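Local coordinates for LP1413 - SCCmec type IV-encoded DNA binding protein (Staphylococcus aureus, PDB 6BTC) that binds DNA, apparently in single-stranded form, and is encoded by a staphylococcal cassette chromosome element, at residues K6-L11 and R47-R52; K18-P23 and P61-K66; S26-G31 and L75-I80. All coordinates share one frame; numbering follows the deposited sequence.

Interaction 1: residues K6-L11 and R47-R52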
ATOM      1  N   LYS A   6      -6.340  -6.969  15.175  1.00 55.02           N
ATOM      2  CA  LYS A   6      -5.016  -7.569  15.002  1.00 55.35           C
ATOM      3  C   LYS A   6      -4.795  -8.025  13.565  1.00 52.62           C
ATOM      4  O   LYS A   6      -3.681  -7.926  13.038  1.00 51.19           O
ATOM      5  CB  LYS A   6      -4.840  -8.753  15.957  1.00 61.01           C
ATOM      6  CG  LYS A   6      -4.703  -8.395  17.436  1.00 71.43           C
ATOM      7  CD  LYS A   6      -3.350  -7.775  17.756  1.00 88.43           C
ATOM      8  CE  LYS A   6      -2.905  -8.120  19.172  1.00103.55           C
ATOM      9  NZ  LYS A   6      -1.630  -7.446  19.543  1.00 85.71           N
ATOM     10  N   GLN A   7      -5.848  -8.525  12.916  1.00 51.68           N
ATOM     11  CA  GLN A   7      -5.720  -9.056  11.565  1.00 52.24           C
ATOM     12  C   GLN A   7      -5.389  -7.955  10.560  1.00 54.22           C
ATOM     13  O   GLN A   7      -4.578  -8.160   9.648  1.00 45.39           O
ATOM     14  CB  GLN A   7      -7.017  -9.761  11.161  1.00 58.95           C
ATOM     15  CG  GLN A   7      -7.528 -10.794  12.165  1.00 79.85           C
ATOM     16  CD  GLN A   7      -9.025 -11.036  12.036  1.00 94.53           C
ATOM     17  OE1 GLN A   7      -9.830 -10.107  12.158  1.00 82.07           O
ATOM     18  NE2 GLN A   7      -9.403 -12.287  11.786  1.00 94.08           N
ATOM     19  N   GLN A   8      -6.023  -6.787  10.693  1.00 49.13           N
ATOM     20  CA  GLN A   8      -5.771  -5.703   9.749  1.00 48.25           C
ATOM     21  C   GLN A   8      -4.420  -5.052  10.008  1.00 41.20           C
ATOM     22  O   GLN A   8      -3.720  -4.677   9.064  1.00 43.88           O
ATOM     23  CB  GLN A   8      -6.893  -4.675   9.822  1.00 49.66           C
ATOM     24  CG  GLN A   8      -8.212  -5.194   9.290  1.00 47.25           C
ATOM     25  CD  GLN A   8      -9.375  -4.297   9.653  1.00 51.69           C
ATOM     26  OE1 GLN A   8      -9.208  -3.298  10.355  1.00 49.19           O
ATOM     27  NE2 GLN A   8     -10.566  -4.650   9.176  1.00 49.51           N
ATOM     28  N   GLU A   9      -4.022  -4.934  11.276  1.00 39.29           N
ATOM     29  CA  GLU A   9      -2.689  -4.432  11.577  1.00 44.51           C
ATOM     30  C   GLU A   9      -1.624  -5.258  10.874  1.00 44.55           C
ATOM     31  O   GLU A   9      -0.630  -4.712  10.383  1.00 40.33           O
ATOM     32  CB  GLU A   9      -2.437  -4.438  13.085  1.00 43.33           C
ATOM     33  CG  GLU A   9      -3.363  -3.539  13.895  1.00 61.23           C
ATOM     34  CD  GLU A   9      -3.086  -2.053  13.701  1.00 64.22           C
ATOM     35  OE1 GLU A   9      -1.940  -1.690  13.342  1.00 54.77           O
ATOM     36  OE2 GLU A   9      -4.028  -1.250  13.914  1.00 58.06           O
ATOM     37  N   LYS A  10      -1.806  -6.582  10.827  1.00 45.97           N
ATOM     38  CA  LYS A  10      -0.788  -7.449  10.240  1.00 42.45           C
ATOM     39  C   LYS A  10      -0.723  -7.264   8.732  1.00 34.45           C
ATOM     40  O   LYS A  10       0.362  -7.127   8.162  1.00 33.24           O
ATOM     41  CB  LYS A  10      -1.066  -8.916  10.588  1.00 46.14           C
ATOM     42  CG  LYS A  10      -0.702  -9.303  12.019  1.00 48.07           C
ATOM     43  CD  LYS A  10      -0.947 -10.789  12.282  1.00 68.68           C
ATOM     44  CE  LYS A  10      -0.706 -11.159  13.741  1.00 66.21           C
ATOM     45  NZ  LYS A  10      -1.015 -12.591  14.021  1.00109.49           N
ATOM     46  N   LEU A  11      -1.876  -7.277   8.066  1.00 27.40           N
ATOM     47  CA  LEU A  11      -1.894  -7.046   6.631  1.00 32.67           C
ATOM     48  C   LEU A  11      -1.360  -5.655   6.285  1.00 39.06           C
ATOM     49  O   LEU A  11      -0.600  -5.502   5.322  1.00 32.68           O
ATOM     50  CB  LEU A  11      -3.313  -7.234   6.092  1.00 33.10           C
ATOM     51  CG  LEU A  11      -3.524  -6.827   4.631  1.00 33.25           C
ATOM     52  CD1 LEU A  11      -2.608  -7.618   3.714  1.00 34.34           C
ATOM     53  CD2 LEU A  11      -4.952  -7.018   4.198  1.00 30.82           C
ATOM     54  N   ARG A  47     -10.502  -4.574   2.327  1.00 50.37           N
ATOM     55  CA  ARG A  47     -10.923  -3.240   1.916  1.00 47.63           C
ATOM     56  C   ARG A  47     -10.590  -2.195   2.974  1.00 50.90           C
ATOM     57  O   ARG A  47     -10.197  -1.073   2.638  1.00 54.43           O
ATOM     58  CB  ARG A  47     -12.413  -3.250   1.602  1.00 55.27           C
ATOM     59  CG  ARG A  47     -12.729  -4.030   0.337  1.00 57.47           C
ATOM     60  CD  ARG A  47     -14.215  -4.292   0.170  1.00 69.76           C
ATOM     61  NE  ARG A  47     -14.499  -4.937  -1.109  1.00 84.85           N
ATOM     62  CZ  ARG A  47     -15.640  -5.551  -1.407  1.00 94.99           C
ATOM     63  NH1 ARG A  47     -16.620  -5.616  -0.514  1.00 94.90           N
ATOM     64  NH2 ARG A  47     -15.798  -6.109  -2.600  1.00 96.82           N
ATOM     65  N   GLU A  48     -10.725  -2.534   4.255  1.00 49.32           N
ATOM     66  CA  GLU A  48     -10.322  -1.590   5.294  1.00 53.07           C
ATOM     67  C   GLU A  48      -8.845  -1.226   5.156  1.00 50.31           C
ATOM     68  O   GLU A  48      -8.472  -0.052   5.244  1.00 46.22           O
ATOM     69  CB  GLU A  48     -10.607  -2.169   6.683  1.00 55.36           C
ATOM     70  CG  GLU A  48     -10.107  -1.301   7.850  1.00 59.75           C
ATOM     71  CD  GLU A  48     -10.676   0.118   7.832  1.00 68.34           C
ATOM     72  OE1 GLU A  48     -11.701   0.339   7.151  1.00 78.79           O
ATOM     73  OE2 GLU A  48     -10.096   1.011   8.497  1.00 55.04           O
ATOM     74  N   VAL A  49      -7.982  -2.226   4.952  1.00 48.75           N
ATOM     75  CA  VAL A  49      -6.556  -1.949   4.820  1.00 45.53           C
ATOM     76  C   VAL A  49      -6.283  -1.173   3.541  1.00 39.88           C
ATOM     77  O   VAL A  49      -5.446  -0.268   3.520  1.00 34.89           O
ATOM     78  CB  VAL A  49      -5.739  -3.252   4.870  1.00 46.57           C
ATOM     79  CG1 VAL A  49      -4.261  -2.969   4.567  1.00 39.62           C
ATOM     80  CG2 VAL A  49      -5.881  -3.907   6.237  1.00 42.98           C
ATOM     81  N   GLY A  50      -6.976  -1.520   2.456  1.00 34.19           N
ATOM     82  CA  GLY A  50      -6.820  -0.775   1.220  1.00 40.59           C
ATOM     83  C   GLY A  50      -7.025   0.709   1.417  1.00 43.09           C
ATOM     84  O   GLY A  50      -6.239   1.531   0.938  1.00 41.42           O
ATOM     85  N   ARG A  51      -8.077   1.077   2.149  1.00 47.30           N
ATOM     86  CA  ARG A  51      -8.383   2.489   2.332  1.00 41.54           C
ATOM     87  C   ARG A  51      -7.402   3.144   3.297  1.00 40.41           C
ATOM     88  O   ARG A  51      -6.953   4.271   3.062  1.00 41.92           O
ATOM     89  CB  ARG A  51      -9.826   2.654   2.806  1.00 56.71           C
ATOM     90  CG  ARG A  51     -10.871   2.407   1.702  1.00 65.81           C
ATOM     91  CD  ARG A  51     -12.306   2.688   2.174  1.00 86.69           C
ATOM     92  NE  ARG A  51     -12.944   1.526   2.799  1.00 83.80           N
ATOM     93  CZ  ARG A  51     -13.792   0.694   2.190  1.00 84.16           C
ATOM     94  NH1 ARG A  51     -14.138   0.873   0.917  1.00 75.45           N
ATOM     95  NH2 ARG A  51     -14.303  -0.331   2.861  1.00 71.27           N
ATOM     96  N   ARG A  52      -7.027   2.455   4.374  1.00 35.86           N
ATOM     97  CA  ARG A  52      -6.009   3.024   5.247  1.00 36.03           C
ATOM     98  C   ARG A  52      -4.690   3.205   4.500  1.00 37.75           C
ATOM     99  O   ARG A  52      -3.904   4.105   4.826  1.00 32.60           O
ATOM    100  CB  ARG A  52      -5.817   2.146   6.483  1.00 35.80           C
ATOM    101  CG  ARG A  52      -4.787   2.701   7.462  1.00 29.27           C
ATOM    102  CD  ARG A  52      -4.450   1.735   8.574  1.00 29.61           C
ATOM    103  NE  ARG A  52      -3.424   2.306   9.433  1.00 33.09           N
ATOM    104  CZ  ARG A  52      -2.840   1.667  10.438  1.00 38.30           C
ATOM    105  NH1 ARG A  52      -3.186   0.416  10.726  1.00 38.51           N
ATOM    106  NH2 ARG A  52      -1.914   2.284  11.164  1.00 35.26           N
TER
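Gln8 and Val49 mark the closest backbone approach, their CA atoms 6.2 Å apart, where helical segments 6-11 and 47-52 run in broadly the same sense. Their axes come within 9.6 Å and cross at -50°. At the centre, CG2 of Val49 rests against both the carbonyl O and CB of Gln8, 3.8 Å from that CB. Leu11 meets the same valine obliquely: its CD2 lies 3.8 Å from Val49 CG2, while its CG faces Val49 CG1. On one flank the extended Gln8 side chain crosses Glu48 at about a right angle, its amide laid against the aliphatic CB and CG of the glutamate, with Gln8 OE1 3.3 Å from Glu48 CG. The amide NE2 of Gln8 is hydrogen-bonded to Asp45, one turn earlier on helix 43-59. Glu9 starts out pointing away, but a bend at chi2 (-71°) turns CD back towards Arg52. There Glu9 OE1 forms a long salt bridge, 3.6 Å, to Arg52 NH1, lying at the edge of the guanidinium, which also makes a cation-pi contact with Tyr12. An apolar centre, flanked by an amide lying on a glutamate's hydrocarbon and by one long salt bridge, thus joins the first and third helices of a winged-helix fold.

Interaction 2: residues K18-P23 and P61-K66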
ATOM      1  N   LYS A  18       6.001  -3.924   1.931  1.00 27.14           N
ATOM      2  CA  LYS A  18       6.078  -4.350   0.540  1.00 29.06           C
ATOM      3  C   LYS A  18       6.100  -3.154  -0.416  1.00 32.97           C
ATOM      4  O   LYS A  18       6.753  -3.214  -1.461  1.00 29.33           O
ATOM      5  CB  LYS A  18       4.905  -5.282   0.226  1.00 24.33           C
ATOM      6  CG  LYS A  18       5.054  -6.107  -1.044  1.00 38.44           C
ATOM      7  CD  LYS A  18       6.121  -7.204  -0.920  1.00 44.88           C
ATOM      8  CE  LYS A  18       6.283  -7.968  -2.252  1.00 50.34           C
ATOM      9  NZ  LYS A  18       7.374  -8.997  -2.235  1.00 48.64           N
ATOM     10  N   SER A  19       5.404  -2.064  -0.089  1.00 26.11           N
ATOM     11  CA  SER A  19       5.455  -0.892  -0.960  1.00 29.40           C
ATOM     12  C   SER A  19       6.853  -0.276  -0.967  1.00 26.39           C
ATOM     13  O   SER A  19       7.372   0.084  -2.026  1.00 27.83           O
ATOM     14  CB  SER A  19       4.418   0.140  -0.524  1.00 30.09           C
ATOM     15  OG  SER A  19       4.821   0.724   0.707  1.00 35.99           O
ATOM     16  N   PHE A  20       7.495  -0.181   0.196  1.00 28.73           N
ATOM     17  CA  PHE A  20       8.838   0.391   0.242  1.00 28.60           C
ATOM     18  C   PHE A  20       9.851  -0.478  -0.490  1.00 33.60           C
ATOM     19  O   PHE A  20      10.848   0.043  -1.003  1.00 33.28           O
ATOM     20  CB  PHE A  20       9.297   0.585   1.685  1.00 30.61           C
ATOM     21  CG  PHE A  20       8.805   1.856   2.331  1.00 33.41           C
ATOM     22  CD1 PHE A  20       9.472   3.057   2.139  1.00 29.86           C
ATOM     23  CD2 PHE A  20       7.694   1.843   3.160  1.00 32.16           C
ATOM     24  CE1 PHE A  20       9.032   4.227   2.753  1.00 29.99           C
ATOM     25  CE2 PHE A  20       7.248   3.008   3.774  1.00 35.65           C
ATOM     26  CZ  PHE A  20       7.921   4.198   3.573  1.00 33.83           C
ATOM     27  N   GLN A  21       9.627  -1.791  -0.543  1.00 30.35           N
ATOM     28  CA  GLN A  21      10.537  -2.705  -1.223  1.00 33.50           C
ATOM     29  C   GLN A  21      10.420  -2.640  -2.734  1.00 28.55           C
ATOM     30  O   GLN A  21      11.287  -3.165  -3.431  1.00 36.54           O
ATOM     31  CB  GLN A  21      10.283  -4.146  -0.776  1.00 28.87           C
ATOM     32  CG  GLN A  21      10.733  -4.429   0.621  1.00 35.06           C
ATOM     33  CD  GLN A  21      10.492  -5.873   1.035  1.00 46.19           C
ATOM     34  OE1 GLN A  21      10.379  -6.771   0.195  1.00 41.22           O
ATOM     35  NE2 GLN A  21      10.405  -6.100   2.339  1.00 47.49           N
ATOM     36  N   GLN A  22       9.371  -2.039  -3.253  1.00 31.48           N
ATOM     37  CA  GLN A  22       9.273  -1.846  -4.687  1.00 30.10           C
ATOM     38  C   GLN A  22      10.538  -1.168  -5.206  1.00 32.23           C
ATOM     39  O   GLN A  22      11.047  -0.236  -4.566  1.00 26.96           O
ATOM     40  CB  GLN A  22       8.047  -0.998  -5.024  1.00 31.32           C
ATOM     41  CG  GLN A  22       6.749  -1.722  -4.776  1.00 31.33           C
ATOM     42  CD  GLN A  22       6.582  -2.925  -5.688  1.00 38.91           C
ATOM     43  OE1 GLN A  22       6.603  -2.801  -6.924  1.00 33.49           O
ATOM     44  NE2 GLN A  22       6.431  -4.099  -5.085  1.00 34.56           N
ATOM     45  N   PRO A  23      11.083  -1.613  -6.340  1.00 30.45           N
ATOM     46  CA  PRO A  23      12.230  -0.909  -6.922  1.00 26.40           C
ATOM     47  C   PRO A  23      11.826   0.425  -7.532  1.00 28.69           C
ATOM     48  O   PRO A  23      10.697   0.614  -7.996  1.00 27.19           O
ATOM     49  CB  PRO A  23      12.741  -1.881  -7.995  1.00 33.09           C
ATOM     50  CG  PRO A  23      11.590  -2.781  -8.293  1.00 33.20           C
ATOM     51  CD  PRO A  23      10.807  -2.891  -7.023  1.00 25.66           C
ATOM     52  N   PRO A  61       3.656  12.983   4.299  1.00 48.03           N
ATOM     53  CA  PRO A  61       4.642  13.674   3.465  1.00 40.34           C
ATOM     54  C   PRO A  61       5.984  12.970   3.457  1.00 37.97           C
ATOM     55  O   PRO A  61       6.373  12.288   4.409  1.00 36.60           O
ATOM     56  CB  PRO A  61       4.753  15.049   4.132  1.00 49.04           C
ATOM     57  CG  PRO A  61       4.512  14.756   5.573  1.00 43.43           C
ATOM     58  CD  PRO A  61       3.471  13.666   5.594  1.00 45.48           C
ATOM     59  N   GLY A  62       6.704  13.160   2.360  1.00 40.53           N
ATOM     60  CA  GLY A  62       8.040  12.623   2.260  1.00 44.06           C
ATOM     61  C   GLY A  62       8.117  11.156   1.919  1.00 31.39           C
ATOM     62  O   GLY A  62       9.204  10.580   2.014  1.00 38.60           O
ATOM     63  N   LEU A  63       7.011  10.533   1.540  1.00 32.25           N
ATOM     64  CA  LEU A  63       7.057   9.133   1.142  1.00 32.66           C
ATOM     65  C   LEU A  63       7.544   9.008  -0.299  1.00 28.74           C
ATOM     66  O   LEU A  63       7.237   9.853  -1.138  1.00 28.78           O
ATOM     67  CB  LEU A  63       5.681   8.483   1.259  1.00 27.63           C
ATOM     68  CG  LEU A  63       5.082   8.335   2.660  1.00 32.00           C
ATOM     69  CD1 LEU A  63       3.754   7.606   2.553  1.00 35.07           C
ATOM     70  CD2 LEU A  63       6.021   7.601   3.585  1.00 31.12           C
ATOM     71  N   PRO A  64       8.279   7.951  -0.617  1.00 30.53           N
ATOM     72  CA  PRO A  64       8.839   7.805  -1.967  1.00 25.56           C
ATOM     73  C   PRO A  64       7.850   7.174  -2.943  1.00 26.14           C
ATOM     74  O   PRO A  64       8.146   6.166  -3.591  1.00 26.50           O
ATOM     75  CB  PRO A  64      10.048   6.903  -1.717  1.00 27.27           C
ATOM     76  CG  PRO A  64       9.604   6.011  -0.616  1.00 30.81           C
ATOM     77  CD  PRO A  64       8.719   6.859   0.273  1.00 28.22           C
ATOM     78  N   PHE A  65       6.674   7.785  -3.059  1.00 23.53           N
ATOM     79  CA  PHE A  65       5.617   7.285  -3.924  1.00 22.61           C
ATOM     80  C   PHE A  65       4.882   8.462  -4.534  1.00 21.81           C
ATOM     81  O   PHE A  65       4.819   9.537  -3.949  1.00 29.16           O
ATOM     82  CB  PHE A  65       4.587   6.417  -3.175  1.00 25.33           C
ATOM     83  CG  PHE A  65       5.187   5.313  -2.351  1.00 19.91           C
ATOM     84  CD1 PHE A  65       5.611   4.144  -2.937  1.00 24.33           C
ATOM     85  CD2 PHE A  65       5.279   5.433  -0.982  1.00 29.66           C
ATOM     86  CE1 PHE A  65       6.148   3.106  -2.169  1.00 26.15           C
ATOM     87  CE2 PHE A  65       5.810   4.407  -0.208  1.00 30.34           C
ATOM     88  CZ  PHE A  65       6.246   3.238  -0.812  1.00 27.99           C
ATOM     89  N   LYS A  66       4.301   8.243  -5.705  1.00 23.73           N
ATOM     90  CA  LYS A  66       3.350   9.186  -6.254  1.00 25.89           C
ATOM     91  C   LYS A  66       2.321   8.422  -7.071  1.00 29.94           C
ATOM     92  O   LYS A  66       2.523   7.263  -7.444  1.00 27.23           O
ATOM     93  CB  LYS A  66       4.045  10.250  -7.108  1.00 32.51           C
ATOM     94  CG  LYS A  66       4.597   9.746  -8.416  1.00 38.55           C
ATOM     95  CD  LYS A  66       5.461  10.810  -9.087  1.00 47.26           C
ATOM     96  CE  LYS A  66       6.059  10.316 -10.407  1.00 48.32           C
ATOM     97  NZ  LYS A  66       6.997  11.326 -11.006  1.00 54.36           N
TER
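Phe65 pushes the end of its ring into a notch on segment 18-23, between the Ser19 backbone and side chain on one side and the Phe20 ring on the other. The two rings make a T-shaped, edge-to-face pair, centroids 5.4 Å apart and planes at 68°, with Phe65 CE2 set over the centre of one Phe20 face. The helix end fits round the rim of the incoming ring: Ser19 O lies in its plane, 3.3 Å from Phe65 CE1, and Ser19 OG sits 3.3 Å from Phe65 CZ. That hydroxyl stands between the backbone N and the carbonyl carbon (chi1 71°) and is hydrogen-bonded to Ile16 O of its own helix. Phe20 in turn is the second bump: the far end of its ring lies against Leu63 and Pro64, crossing both side chains at about right angles. Its CE1 comes 3.6 Å from Pro64 CD, and its CZ 3.9 Å from Leu63 CD2. Pro64 is the centre of an inverse gamma turn, closed by a weak Phe65 N to Leu63 O bond, just ahead of strand 65-71. Trp56 of helix 43-59 touches both Ser19 and Leu63. With no hydrogen bond across the contact, cohesion rests on ring edges and hydrocarbon; the in-plane approach of Ser19 O suggests that the positive rim of Phe65 gives this carbonyl a modest electrostatic partner beside its backbone bond from Gln22 N.

Interaction 3: residues S26-G31 and L75-I80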
ATOM      1  N   SER A  26       9.186   1.368 -10.478  1.00 19.68           N
ATOM      2  CA  SER A  26       8.127   0.383 -10.673  1.00 23.14           C
ATOM      3  C   SER A  26       6.761   0.967 -10.328  1.00 23.70           C
ATOM      4  O   SER A  26       6.620   1.778  -9.408  1.00 20.22           O
ATOM      5  CB  SER A  26       8.377  -0.858  -9.816  1.00 23.76           C
ATOM      6  OG  SER A  26       8.449  -0.528  -8.455  1.00 32.30           O
ATOM      7  N   THR A  27       5.750   0.552 -11.086  1.00 24.76           N
ATOM      8  CA  THR A  27       4.362   0.887 -10.799  1.00 26.55           C
ATOM      9  C   THR A  27       3.656  -0.291 -10.137  1.00 28.89           C
ATOM     10  O   THR A  27       4.016  -1.448 -10.346  1.00 32.22           O
ATOM     11  CB  THR A  27       3.605   1.288 -12.068  1.00 26.67           C
ATOM     12  OG1 THR A  27       3.425   0.153 -12.927  1.00 31.07           O
ATOM     13  CG2 THR A  27       4.347   2.376 -12.817  1.00 28.91           C
ATOM     14  N   PHE A  28       2.649   0.014  -9.321  1.00 27.44           N
ATOM     15  CA  PHE A  28       1.924  -1.024  -8.600  1.00 29.26           C
ATOM     16  C   PHE A  28       0.591  -0.476  -8.101  1.00 33.52           C
ATOM     17  O   PHE A  28       0.405   0.740  -7.956  1.00 29.94           O
ATOM     18  CB  PHE A  28       2.744  -1.558  -7.428  1.00 28.61           C
ATOM     19  CG  PHE A  28       3.036  -0.525  -6.373  1.00 34.13           C
ATOM     20  CD1 PHE A  28       4.130   0.311  -6.496  1.00 29.30           C
ATOM     21  CD2 PHE A  28       2.214  -0.388  -5.267  1.00 31.79           C
ATOM     22  CE1 PHE A  28       4.411   1.266  -5.538  1.00 29.54           C
ATOM     23  CE2 PHE A  28       2.481   0.568  -4.306  1.00 35.05           C
ATOM     24  CZ  PHE A  28       3.581   1.397  -4.439  1.00 32.67           C
ATOM     25  N   THR A  29      -0.334  -1.399  -7.854  1.00 28.65           N
ATOM     26  CA  THR A  29      -1.605  -1.134  -7.188  1.00 32.14           C
ATOM     27  C   THR A  29      -1.652  -1.835  -5.837  1.00 32.67           C
ATOM     28  O   THR A  29      -0.843  -2.719  -5.522  1.00 31.55           O
ATOM     29  CB  THR A  29      -2.793  -1.620  -8.015  1.00 35.37           C
ATOM     30  OG1 THR A  29      -2.829  -3.055  -7.991  1.00 36.03           O
ATOM     31  CG2 THR A  29      -2.707  -1.130  -9.440  1.00 30.91           C
ATOM     32  N   TYR A  30      -2.636  -1.434  -5.034  1.00 33.01           N
ATOM     33  CA  TYR A  30      -2.841  -2.081  -3.744  1.00 33.15           C
ATOM     34  C   TYR A  30      -3.119  -3.573  -3.915  1.00 32.59           C
ATOM     35  O   TYR A  30      -2.583  -4.401  -3.167  1.00 32.55           O
ATOM     36  CB  TYR A  30      -3.996  -1.413  -2.998  1.00 35.43           C
ATOM     37  CG  TYR A  30      -4.447  -2.203  -1.798  1.00 29.42           C
ATOM     38  CD1 TYR A  30      -3.663  -2.261  -0.659  1.00 31.55           C
ATOM     39  CD2 TYR A  30      -5.643  -2.911  -1.813  1.00 31.92           C
ATOM     40  CE1 TYR A  30      -4.055  -2.982   0.441  1.00 29.83           C
ATOM     41  CE2 TYR A  30      -6.051  -3.642  -0.714  1.00 33.36           C
ATOM     42  CZ  TYR A  30      -5.252  -3.674   0.408  1.00 33.47           C
ATOM     43  OH  TYR A  30      -5.635  -4.393   1.505  1.00 36.76           O
ATOM     44  N   GLY A  31      -3.968  -3.932  -4.881  1.00 29.50           N
ATOM     45  CA  GLY A  31      -4.331  -5.324  -5.069  1.00 36.35           C
ATOM     46  C   GLY A  31      -3.165  -6.195  -5.490  1.00 42.51           C
ATOM     47  O   GLY A  31      -3.108  -7.373  -5.137  1.00 42.42           O
ATOM     48  N   LEU A  75      -6.176   2.892  -8.326  1.00 33.32           N
ATOM     49  CA  LEU A  75      -5.101   3.863  -8.435  1.00 39.20           C
ATOM     50  C   LEU A  75      -3.789   3.150  -8.743  1.00 38.24           C
ATOM     51  O   LEU A  75      -3.478   2.105  -8.160  1.00 33.34           O
ATOM     52  CB  LEU A  75      -4.971   4.667  -7.145  1.00 38.71           C
ATOM     53  CG  LEU A  75      -6.088   5.675  -6.841  1.00 40.65           C
ATOM     54  CD1 LEU A  75      -5.826   6.318  -5.497  1.00 47.97           C
ATOM     55  CD2 LEU A  75      -6.195   6.740  -7.914  1.00 40.82           C
ATOM     56  N   LEU A  76      -3.026   3.717  -9.676  1.00 31.80           N
ATOM     57  CA  LEU A  76      -1.694   3.226 -10.013  1.00 28.29           C
ATOM     58  C   LEU A  76      -0.647   4.102  -9.330  1.00 27.90           C
ATOM     59  O   LEU A  76      -0.591   5.314  -9.568  1.00 28.26           O
ATOM     60  CB  LEU A  76      -1.481   3.222 -11.523  1.00 24.68           C
ATOM     61  CG  LEU A  76      -0.197   2.535 -12.008  1.00 26.91           C
ATOM     62  CD1 LEU A  76      -0.151   1.054 -11.598  1.00 31.56           C
ATOM     63  CD2 LEU A  76      -0.081   2.654 -13.509  1.00 26.89           C
ATOM     64  N   TYR A  77       0.169   3.491  -8.485  1.00 25.11           N
ATOM     65  CA  TYR A  77       1.259   4.176  -7.813  1.00 26.18           C
ATOM     66  C   TYR A  77       2.591   3.878  -8.498  1.00 29.74           C
ATOM     67  O   TYR A  77       2.723   2.938  -9.286  1.00 25.11           O
ATOM     68  CB  TYR A  77       1.338   3.763  -6.343  1.00 30.12           C
ATOM     69  CG  TYR A  77       0.047   3.966  -5.579  1.00 36.70           C
ATOM     70  CD1 TYR A  77      -0.313   5.220  -5.101  1.00 35.37           C
ATOM     71  CD2 TYR A  77      -0.804   2.898  -5.324  1.00 36.37           C
ATOM     72  CE1 TYR A  77      -1.484   5.405  -4.400  1.00 39.32           C
ATOM     73  CE2 TYR A  77      -1.981   3.075  -4.623  1.00 37.17           C
ATOM     74  CZ  TYR A  77      -2.315   4.327  -4.165  1.00 44.35           C
ATOM     75  OH  TYR A  77      -3.487   4.505  -3.469  1.00 48.39           O
ATOM     76  N   GLN A  78       3.584   4.708  -8.185  1.00 25.66           N
ATOM     77  CA  GLN A  78       4.945   4.501  -8.645  1.00 25.51           C
ATOM     78  C   GLN A  78       5.896   4.802  -7.505  1.00 24.57           C
ATOM     79  O   GLN A  78       5.769   5.841  -6.849  1.00 27.13           O
ATOM     80  CB  GLN A  78       5.277   5.389  -9.847  1.00 28.21           C
ATOM     81  CG  GLN A  78       6.713   5.230 -10.325  1.00 26.92           C
ATOM     82  CD  GLN A  78       6.989   6.010 -11.590  1.00 24.17           C
ATOM     83  OE1 GLN A  78       6.622   7.178 -11.716  1.00 27.44           O
ATOM     84  NE2 GLN A  78       7.626   5.360 -12.543  1.00 24.97           N
ATOM     85  N   LYS A  79       6.798   3.863  -7.238  1.00 23.21           N
ATOM     86  CA  LYS A  79       7.931   4.110  -6.362  1.00 25.03           C
ATOM     87  C   LYS A  79       8.916   5.048  -7.062  1.00 31.66           C
ATOM     88  O   LYS A  79       9.310   4.809  -8.207  1.00 28.38           O
ATOM     89  CB  LYS A  79       8.599   2.789  -6.011  1.00 23.48           C
ATOM     90  CG  LYS A  79       9.840   2.877  -5.154  1.00 27.79           C
ATOM     91  CD  LYS A  79       9.504   2.992  -3.689  1.00 27.03           C
ATOM     92  CE  LYS A  79      10.749   3.195  -2.874  1.00 24.26           C
ATOM     93  NZ  LYS A  79      11.651   2.022  -2.948  1.00 32.35           N
ATOM     94  N   ILE A  80       9.304   6.123  -6.383  1.00 28.55           N
ATOM     95  CA  ILE A  80      10.183   7.124  -6.967  1.00 31.46           C
ATOM     96  C   ILE A  80      11.448   7.199  -6.135  1.00 33.23           C
ATOM     97  O   ILE A  80      11.551   6.626  -5.052  1.00 31.96           O
ATOM     98  CB  ILE A  80       9.522   8.511  -7.083  1.00 30.58           C
ATOM     99  CG1 ILE A  80       9.223   9.090  -5.697  1.00 31.65           C
ATOM    100  CG2 ILE A  80       8.237   8.409  -7.895  1.00 29.80           C
ATOM    101  CD1 ILE A  80       8.756  10.536  -5.732  1.00 32.06           C
TER
HETATM  102  O   HOH W   1      -4.455   0.665  -5.898  1.00 33.28           O
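Phe28 and Tyr77 form an antiparallel hydrogen-bonded pair joining strand 27-28 to the middle strand of the sheet. Phe28 N bonds to Tyr77 O at 2.9 Å and Tyr77 N returns to Phe28 O at 2.8 Å. From CB, the Phe28 side chain puts CG between its own N and carbonyl carbon (chi1 63°); the ring beyond it lies against the neighbouring strand. CD1 passes 4.1 Å from Tyr77 O, CE1 has Lys79 N at the ring edge, 3.9 Å away, and CE2 faces Tyr77 CB and CD2. At the tip, CZ comes 3.8 Å from Tyr77 CB, which sits over the ring face as a CH-pi contact; the two rings themselves lie oblique, planes at 35°. This pairing seats the short first strand of the winged helix against strand 74-79, and Tyr77 continues from it onto Ala54 and Ile57 of helix 43-59. Lys79 N adds a 3.0 Å bond to Ser26 O. Next to the Thr27-Gln78 non-hydrogen-bonded pair, Leu76 CD1 packs against Thr27 CB. Thr29, at the N-cap, bonds through OG1 to Glu32 N, and a water accepts from Tyr30 N at 2.9 Å and donates to Leu75 O.

Interactions 1 and 2 use the two ends of helix 6-21; their centres are about 18 Å apart on opposite sides of the chain's centre, and their nearest atoms are about 8 Å apart. Interaction 3 touches both. Tyr30, at the start of helix 30-34, sends its OH to within 3.6 Å of Val49 CB and 3.8 Å of Leu11 CD2, packing on the helix pair of interaction 1. Interaction 2, with its centre about 9 Å away, is tied in by polar bonds: Lys79 NZ lies 2.8 Å from Gln22 O, and Gln78 N 2.9 Å from Lys66 O across the hairpin of strands 65-71 and 74-79. Interaction 1 thus joins helix to helix, while interactions 2 and 3 meet at the sheet.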